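Local coordinates for ferritin heavy chain (Trichoplusia ni, PDB 1Z6O), which oxidises ferrous iron with oxygen and, with the light chain in a secreted 24-subunit shell, stores it as ferric hydroxide, at residues E32-G43 against F60-A71. Residues are numbered along the deposited sequence; the frame is centred on the assembly and turned at random.
Sequences EVGASLQYLAMG and FFDAASEEREHA. With FE (Fe (III) ion), chain B.
Glu32 and Glu67 both set CG beside the backbone N, anti to the carbonyl carbon (chi1 -59° and -68°), and bend at chi2, which brings their nearly coplanar carboxylates to one iron(III) ion. Glu32 OE2 binds it at 2.0 Å and Glu67 OE1 at 2.1 Å; as ligands of one iron these oxygens lie 2.6 Å apart. Gln28 NE2 hydrogen-bonds Glu32 OE1. His70 adds ND1 at 2.0 Å from the iron, and two waters complete the five ligands. This is the first iron site of the ferroxidase centre. Beside it, the Tyr39 ring fits as a knob among Phe60, Ala63, Ala64 and Glu67. Ala63 CB sits over one face, 3.6 Å from the centroid of the Tyr39 ring, and Glu67 CG lies at the edge. Tyr39 OH hydrogen-bonds Glu116 OE2, an inferred ligand of the second iron. Replacing Tyr39 with an alanine would probably cost Glu116 this partner and open a gap beside Glu67. Farther along, Met42 SD lies over the Phe60 ring in a Met-aromatic contact. Small Ser36 and Ala64 meet where the helices come close. Helices 19-47 and 54-80 pair antiparallel in the ferritin four-helix bundle; helix 105-132 touches Glu32, Tyr39 and Met42, and Arg68 salt-bridges Asp81 of a neighbouring light chain.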
ATOM      1  N   GLU M  32     -28.077  44.909  10.058  1.00 15.93           N
ATOM      2  CA  GLU M  32     -26.963  43.952   9.973  1.00 16.66           C
ATOM      3  C   GLU M  32     -25.804  44.597   9.210  1.00 18.05           C
ATOM      4  O   GLU M  32     -24.642  44.449   9.589  1.00 16.70           O
ATOM      5  CB  GLU M  32     -27.385  42.668   9.239  1.00 15.68           C
ATOM      6  CG  GLU M  32     -28.562  41.920   9.875  1.00 19.89           C
ATOM      7  CD  GLU M  32     -28.239  41.255  11.213  1.00 25.99           C
ATOM      8  OE1 GLU M  32     -29.204  40.925  11.948  1.00 26.26           O
ATOM      9  OE2 GLU M  32     -27.047  41.037  11.532  1.00 23.01           O
ATOM     10  N   VAL M  33     -26.116  45.301   8.124  1.00 16.59           N
ATOM     11  CA  VAL M  33     -25.069  45.966   7.346  1.00 16.94           C
ATOM     12  C   VAL M  33     -24.385  47.028   8.207  1.00 21.42           C
ATOM     13  O   VAL M  33     -23.156  47.143   8.201  1.00 19.98           O
ATOM     14  CB  VAL M  33     -25.653  46.587   6.042  1.00 19.44           C
ATOM     15  CG1 VAL M  33     -24.621  47.514   5.370  1.00 21.47           C
ATOM     16  CG2 VAL M  33     -26.029  45.455   5.076  1.00 20.22           C
ATOM     17  N   GLY M  34     -25.176  47.794   8.958  1.00 18.93           N
ATOM     18  CA  GLY M  34     -24.601  48.804   9.839  1.00 18.61           C
ATOM     19  C   GLY M  34     -23.659  48.156  10.853  1.00 21.33           C
ATOM     20  O   GLY M  34     -22.598  48.697  11.167  1.00 20.19           O
ATOM     21  N   ALA M  35     -24.044  46.999  11.381  1.00 18.20           N
ATOM     22  CA  ALA M  35     -23.188  46.303  12.334  1.00 19.81           C
ATOM     23  C   ALA M  35     -21.898  45.854  11.636  1.00 19.01           C
ATOM     24  O   ALA M  35     -20.823  45.960  12.228  1.00 19.09           O
ATOM     25  CB  ALA M  35     -23.920  45.091  12.940  1.00 17.31           C
ATOM     26  N   SER M  36     -21.981  45.376  10.387  1.00 17.17           N
ATOM     27  CA  SER M  36     -20.760  44.946   9.699  1.00 17.78           C
ATOM     28  C   SER M  36     -19.795  46.117   9.557  1.00 19.27           C
ATOM     29  O   SER M  36     -18.591  45.943   9.729  1.00 17.28           O
ATOM     30  CB  SER M  36     -21.029  44.330   8.299  1.00 16.97           C
ATOM     31  OG  SER M  36     -21.324  45.309   7.299  1.00 27.35           O
ATOM     32  N   LEU M  37     -20.318  47.306   9.268  1.00 16.13           N
ATOM     33  CA  LEU M  37     -19.459  48.484   9.108  1.00 17.70           C
ATOM     34  C   LEU M  37     -18.834  48.915  10.430  1.00 17.84           C
ATOM     35  O   LEU M  37     -17.683  49.353  10.462  1.00 17.89           O
ATOM     36  CB  LEU M  37     -20.254  49.654   8.514  1.00 19.15           C
ATOM     37  CG  LEU M  37     -20.988  49.326   7.203  1.00 27.89           C
ATOM     38  CD1 LEU M  37     -21.744  50.547   6.699  1.00 25.71           C
ATOM     39  CD2 LEU M  37     -19.993  48.872   6.168  1.00 23.42           C
ATOM     40  N   GLN M  38     -19.583  48.799  11.520  1.00 15.34           N
ATOM     41  CA  GLN M  38     -19.035  49.191  12.817  1.00 16.76           C
ATOM     42  C   GLN M  38     -17.924  48.209  13.230  1.00 21.28           C
ATOM     43  O   GLN M  38     -16.924  48.615  13.825  1.00 16.50           O
ATOM     44  CB  GLN M  38     -20.146  49.252  13.883  1.00 16.24           C
ATOM     45  CG  GLN M  38     -19.638  49.688  15.264  1.00 21.41           C
ATOM     46  CD  GLN M  38     -19.032  51.087  15.245  1.00 24.44           C
ATOM     47  OE1 GLN M  38     -19.739  52.080  15.382  1.00 23.43           O
ATOM     48  NE2 GLN M  38     -17.717  51.166  15.051  1.00 18.22           N
ATOM     49  N   TYR M  39     -18.094  46.920  12.923  1.00 18.31           N
ATOM     50  CA  TYR M  39     -17.051  45.936  13.238  1.00 17.18           C
ATOM     51  C   TYR M  39     -15.813  46.178  12.372  1.00 15.34           C
ATOM     52  O   TYR M  39     -14.690  45.961  12.829  1.00 16.32           O
ATOM     53  CB  TYR M  39     -17.563  44.502  13.031  1.00 14.02           C
ATOM     54  CG  TYR M  39     -18.367  43.981  14.202  1.00 19.38           C
ATOM     55  CD1 TYR M  39     -19.614  43.380  14.015  1.00 16.73           C
ATOM     56  CD2 TYR M  39     -17.846  44.034  15.499  1.00 21.79           C
ATOM     57  CE1 TYR M  39     -20.329  42.831  15.101  1.00 18.13           C
ATOM     58  CE2 TYR M  39     -18.542  43.490  16.582  1.00 23.16           C
ATOM     59  CZ  TYR M  39     -19.776  42.890  16.379  1.00 27.71           C
ATOM     60  OH  TYR M  39     -20.427  42.331  17.457  1.00 26.50           O
ATOM     61  N   LEU M  40     -15.999  46.611  11.122  1.00 15.11           N
ATOM     62  CA  LEU M  40     -14.831  46.903  10.275  1.00 16.87           C
ATOM     63  C   LEU M  40     -13.999  48.000  10.929  1.00 16.97           C
ATOM     64  O   LEU M  40     -12.771  47.966  10.886  1.00 17.09           O
ATOM     65  CB  LEU M  40     -15.232  47.412   8.879  1.00 17.86           C
ATOM     66  CG  LEU M  40     -15.607  46.440   7.765  1.00 28.39           C
ATOM     67  CD1 LEU M  40     -15.870  47.246   6.471  1.00 22.92           C
ATOM     68  CD2 LEU M  40     -14.462  45.435   7.547  1.00 22.75           C
ATOM     69  N   ALA M  41     -14.668  48.996  11.504  1.00 16.44           N
ATOM     70  CA  ALA M  41     -13.950  50.093  12.152  1.00 16.96           C
ATOM     71  C   ALA M  41     -13.193  49.596  13.387  1.00 16.87           C
ATOM     72  O   ALA M  41     -12.116  50.108  13.702  1.00 16.00           O
ATOM     73  CB  ALA M  41     -14.928  51.225  12.529  1.00 17.26           C
ATOM     74  N   MET M  42     -13.746  48.611  14.097  1.00 14.89           N
ATOM     75  CA  MET M  42     -13.042  48.058  15.256  1.00 17.22           C
ATOM     76  C   MET M  42     -11.812  47.300  14.769  1.00 15.99           C
ATOM     77  O   MET M  42     -10.735  47.403  15.357  1.00 17.43           O
ATOM     78  CB  MET M  42     -13.935  47.100  16.050  1.00 16.17           C
ATOM     79  CG  MET M  42     -15.075  47.780  16.785  1.00 22.77           C
ATOM     80  SD  MET M  42     -15.916  46.569  17.877  1.00 26.22           S
ATOM     81  CE  MET M  42     -17.188  47.621  18.622  1.00 26.37           C
ATOM     82  N   GLY M  43     -11.973  46.525  13.700  1.00 15.08           N
ATOM     83  CA  GLY M  43     -10.832  45.795  13.158  1.00 14.78           C
ATOM     84  C   GLY M  43      -9.729  46.768  12.750  1.00 18.18           C
ATOM     85  O   GLY M  43      -8.542  46.542  13.010  1.00 15.87           O
ATOM     86  N   PHE M  60     -12.622  41.122  15.265  1.00 15.42           N
ATOM     87  CA  PHE M  60     -13.609  42.053  14.739  1.00 14.90           C
ATOM     88  C   PHE M  60     -13.757  42.045  13.223  1.00 16.79           C
ATOM     89  O   PHE M  60     -14.849  42.296  12.722  1.00 16.19           O
ATOM     90  CB  PHE M  60     -13.337  43.458  15.304  1.00 14.56           C
ATOM     91  CG  PHE M  60     -13.514  43.530  16.809  1.00 17.06           C
ATOM     92  CD1 PHE M  60     -14.674  43.033  17.404  1.00 18.47           C
ATOM     93  CD2 PHE M  60     -12.524  44.069  17.625  1.00 16.12           C
ATOM     94  CE1 PHE M  60     -14.849  43.070  18.795  1.00 19.87           C
ATOM     95  CE2 PHE M  60     -12.686  44.114  19.017  1.00 15.67           C
ATOM     96  CZ  PHE M  60     -13.853  43.611  19.601  1.00 17.90           C
ATOM     97  N   PHE M  61     -12.685  41.761  12.480  1.00 15.73           N
ATOM     98  CA  PHE M  61     -12.836  41.652  11.024  1.00 16.27           C
ATOM     99  C   PHE M  61     -13.703  40.405  10.762  1.00 18.40           C
ATOM    100  O   PHE M  61     -14.541  40.411   9.863  1.00 17.16           O
ATOM    101  CB  PHE M  61     -11.477  41.497  10.321  1.00 14.78           C
ATOM    102  CG  PHE M  61     -10.736  42.805  10.127  1.00 17.15           C
ATOM    103  CD1 PHE M  61      -9.382  42.908  10.441  1.00 17.48           C
ATOM    104  CD2 PHE M  61     -11.390  43.924   9.610  1.00 17.98           C
ATOM    105  CE1 PHE M  61      -8.682  44.113  10.239  1.00 17.49           C
ATOM    106  CE2 PHE M  61     -10.701  45.133   9.406  1.00 19.82           C
ATOM    107  CZ  PHE M  61      -9.340  45.224   9.722  1.00 16.65           C
ATOM    108  N   ASP M  62     -13.498  39.334  11.536  1.00 16.78           N
ATOM    109  CA  ASP M  62     -14.318  38.125  11.370  1.00 18.17           C
ATOM    110  C   ASP M  62     -15.781  38.465  11.673  1.00 18.94           C
ATOM    111  O   ASP M  62     -16.687  38.012  10.970  1.00 16.34           O
ATOM    112  CB  ASP M  62     -13.883  36.988  12.321  1.00 18.76           C
ATOM    113  CG  ASP M  62     -12.560  36.343  11.915  1.00 32.51           C
ATOM    114  OD1 ASP M  62     -12.075  36.607  10.797  1.00 30.09           O
ATOM    115  OD2 ASP M  62     -12.007  35.561  12.718  1.00 32.86           O
ATOM    116  N   ALA M  63     -16.011  39.246  12.728  1.00 15.04           N
ATOM    117  CA  ALA M  63     -17.380  39.639  13.091  1.00 15.82           C
ATOM    118  C   ALA M  63     -18.014  40.480  11.983  1.00 17.60           C
ATOM    119  O   ALA M  63     -19.209  40.356  11.713  1.00 16.70           O
ATOM    120  CB  ALA M  63     -17.386  40.429  14.411  1.00 15.95           C
ATOM    121  N   ALA M  64     -17.226  41.345  11.348  1.00 15.00           N
ATOM    122  CA  ALA M  64     -17.758  42.172  10.260  1.00 14.09           C
ATOM    123  C   ALA M  64     -18.243  41.274   9.116  1.00 16.49           C
ATOM    124  O   ALA M  64     -19.329  41.481   8.568  1.00 15.57           O
ATOM    125  CB  ALA M  64     -16.665  43.158   9.729  1.00 13.73           C
ATOM    126  N   SER M  65     -17.436  40.282   8.743  1.00 14.32           N
ATOM    127  CA  SER M  65     -17.824  39.389   7.651  1.00 14.82           C
ATOM    128  C   SER M  65     -19.050  38.558   8.025  1.00 17.17           C
ATOM    129  O   SER M  65     -19.896  38.264   7.179  1.00 16.97           O
ATOM    130  CB  SER M  65     -16.653  38.470   7.274  1.00 18.14           C
ATOM    131  OG  SER M  65     -15.627  39.242   6.671  1.00 20.60           O
ATOM    132  N   GLU M  66     -19.147  38.178   9.292  1.00 15.72           N
ATOM    133  CA  GLU M  66     -20.299  37.406   9.749  1.00 17.45           C
ATOM    134  C   GLU M  66     -21.582  38.258   9.666  1.00 18.74           C
ATOM    135  O   GLU M  66     -22.637  37.756   9.278  1.00 17.69           O
ATOM    136  CB  GLU M  66     -20.080  36.938  11.191  1.00 24.10           C
ATOM    137  CG  GLU M  66     -21.100  35.926  11.672  1.00 48.98           C
ATOM    138  CD  GLU M  66     -20.883  34.539  11.069  1.00 71.82           C
ATOM    139  OE1 GLU M  66     -20.864  34.408   9.822  1.00 77.54           O
ATOM    140  OE2 GLU M  66     -20.731  33.573  11.850  1.00 83.67           O
ATOM    141  N   GLU M  67     -21.509  39.535  10.035  1.00 14.96           N
ATOM    142  CA  GLU M  67     -22.709  40.385   9.963  1.00 15.29           C
ATOM    143  C   GLU M  67     -23.135  40.562   8.501  1.00 18.18           C
ATOM    144  O   GLU M  67     -24.328  40.649   8.192  1.00 17.20           O
ATOM    145  CB  GLU M  67     -22.466  41.761  10.601  1.00 16.51           C
ATOM    146  CG  GLU M  67     -22.262  41.736  12.132  1.00 19.63           C
ATOM    147  CD  GLU M  67     -23.405  41.031  12.888  1.00 28.21           C
ATOM    148  OE1 GLU M  67     -24.566  41.094  12.426  1.00 25.39           O
ATOM    149  OE2 GLU M  67     -23.145  40.426  13.958  1.00 38.11           O
ATOM    150  N   ARG M  68     -22.162  40.642   7.601  1.00 16.91           N
ATOM    151  CA  ARG M  68     -22.483  40.756   6.179  1.00 16.39           C
ATOM    152  C   ARG M  68     -23.222  39.478   5.761  1.00 17.38           C
ATOM    153  O   ARG M  68     -24.183  39.534   4.989  1.00 18.15           O
ATOM    154  CB  ARG M  68     -21.196  40.934   5.362  1.00 17.91           C
ATOM    155  CG  ARG M  68     -21.374  40.860   3.843  1.00 17.13           C
ATOM    156  CD  ARG M  68     -20.061  41.289   3.138  1.00 17.31           C
ATOM    157  NE  ARG M  68     -20.126  41.151   1.679  1.00 16.44           N
ATOM    158  CZ  ARG M  68     -19.844  40.036   1.014  1.00 22.76           C
ATOM    159  NH1 ARG M  68     -19.934  40.013  -0.316  1.00 20.15           N
ATOM    160  NH2 ARG M  68     -19.456  38.947   1.671  1.00 19.07           N
ATOM    161  N   GLU M  69     -22.779  38.324   6.259  1.00 15.51           N
ATOM    162  CA  GLU M  69     -23.464  37.065   5.929  1.00 17.95           C
ATOM    163  C   GLU M  69     -24.899  37.075   6.497  1.00 20.35           C
ATOM    164  O   GLU M  69     -25.810  36.531   5.878  1.00 17.77           O
ATOM    165  CB  GLU M  69     -22.726  35.848   6.508  1.00 20.41           C
ATOM    166  CG  GLU M  69     -21.348  35.559   5.896  1.00 34.11           C
ATOM    167  CD  GLU M  69     -21.405  35.254   4.398  1.00 48.62           C
ATOM    168  OE1 GLU M  69     -22.347  34.552   3.962  1.00 45.55           O
ATOM    169  OE2 GLU M  69     -20.499  35.703   3.658  1.00 42.84           O
ATOM    170  N   HIS M  70     -25.097  37.659   7.680  1.00 15.95           N
ATOM    171  CA  HIS M  70     -26.448  37.726   8.265  1.00 17.82           C
ATOM    172  C   HIS M  70     -27.356  38.541   7.348  1.00 18.98           C
ATOM    173  O   HIS M  70     -28.512  38.176   7.118  1.00 16.63           O
ATOM    174  CB  HIS M  70     -26.438  38.395   9.653  1.00 16.79           C
ATOM    175  CG  HIS M  70     -25.764  37.585  10.714  1.00 19.78           C
ATOM    176  ND1 HIS M  70     -25.525  38.074  11.985  1.00 21.33           N
ATOM    177  CD2 HIS M  70     -25.264  36.324  10.693  1.00 21.62           C
ATOM    178  CE1 HIS M  70     -24.901  37.151  12.696  1.00 28.12           C
ATOM    179  NE2 HIS M  70     -24.732  36.080  11.936  1.00 23.27           N
ATOM    180  N   ALA M  71     -26.847  39.665   6.850  1.00 15.38           N
ATOM    181  CA  ALA M  71     -27.641  40.492   5.946  1.00 16.45           C
ATOM    182  C   ALA M  71     -28.013  39.673   4.704  1.00 19.32           C
ATOM    183  O   ALA M  71     -29.160  39.695   4.249  1.00 16.13           O
ATOM    184  CB  ALA M  71     -26.849  41.732   5.528  1.00 15.27           C
TER
HETATM  185 FE    FE B 300     -26.149  39.831  12.796  1.00 18.93          FE
HETATM  186  O   HOH W   1     -25.635  39.863  14.781  1.00 25.00           O
HETATM  187  O   HOH W   2     -28.010  39.109  13.264  1.00 24.31           O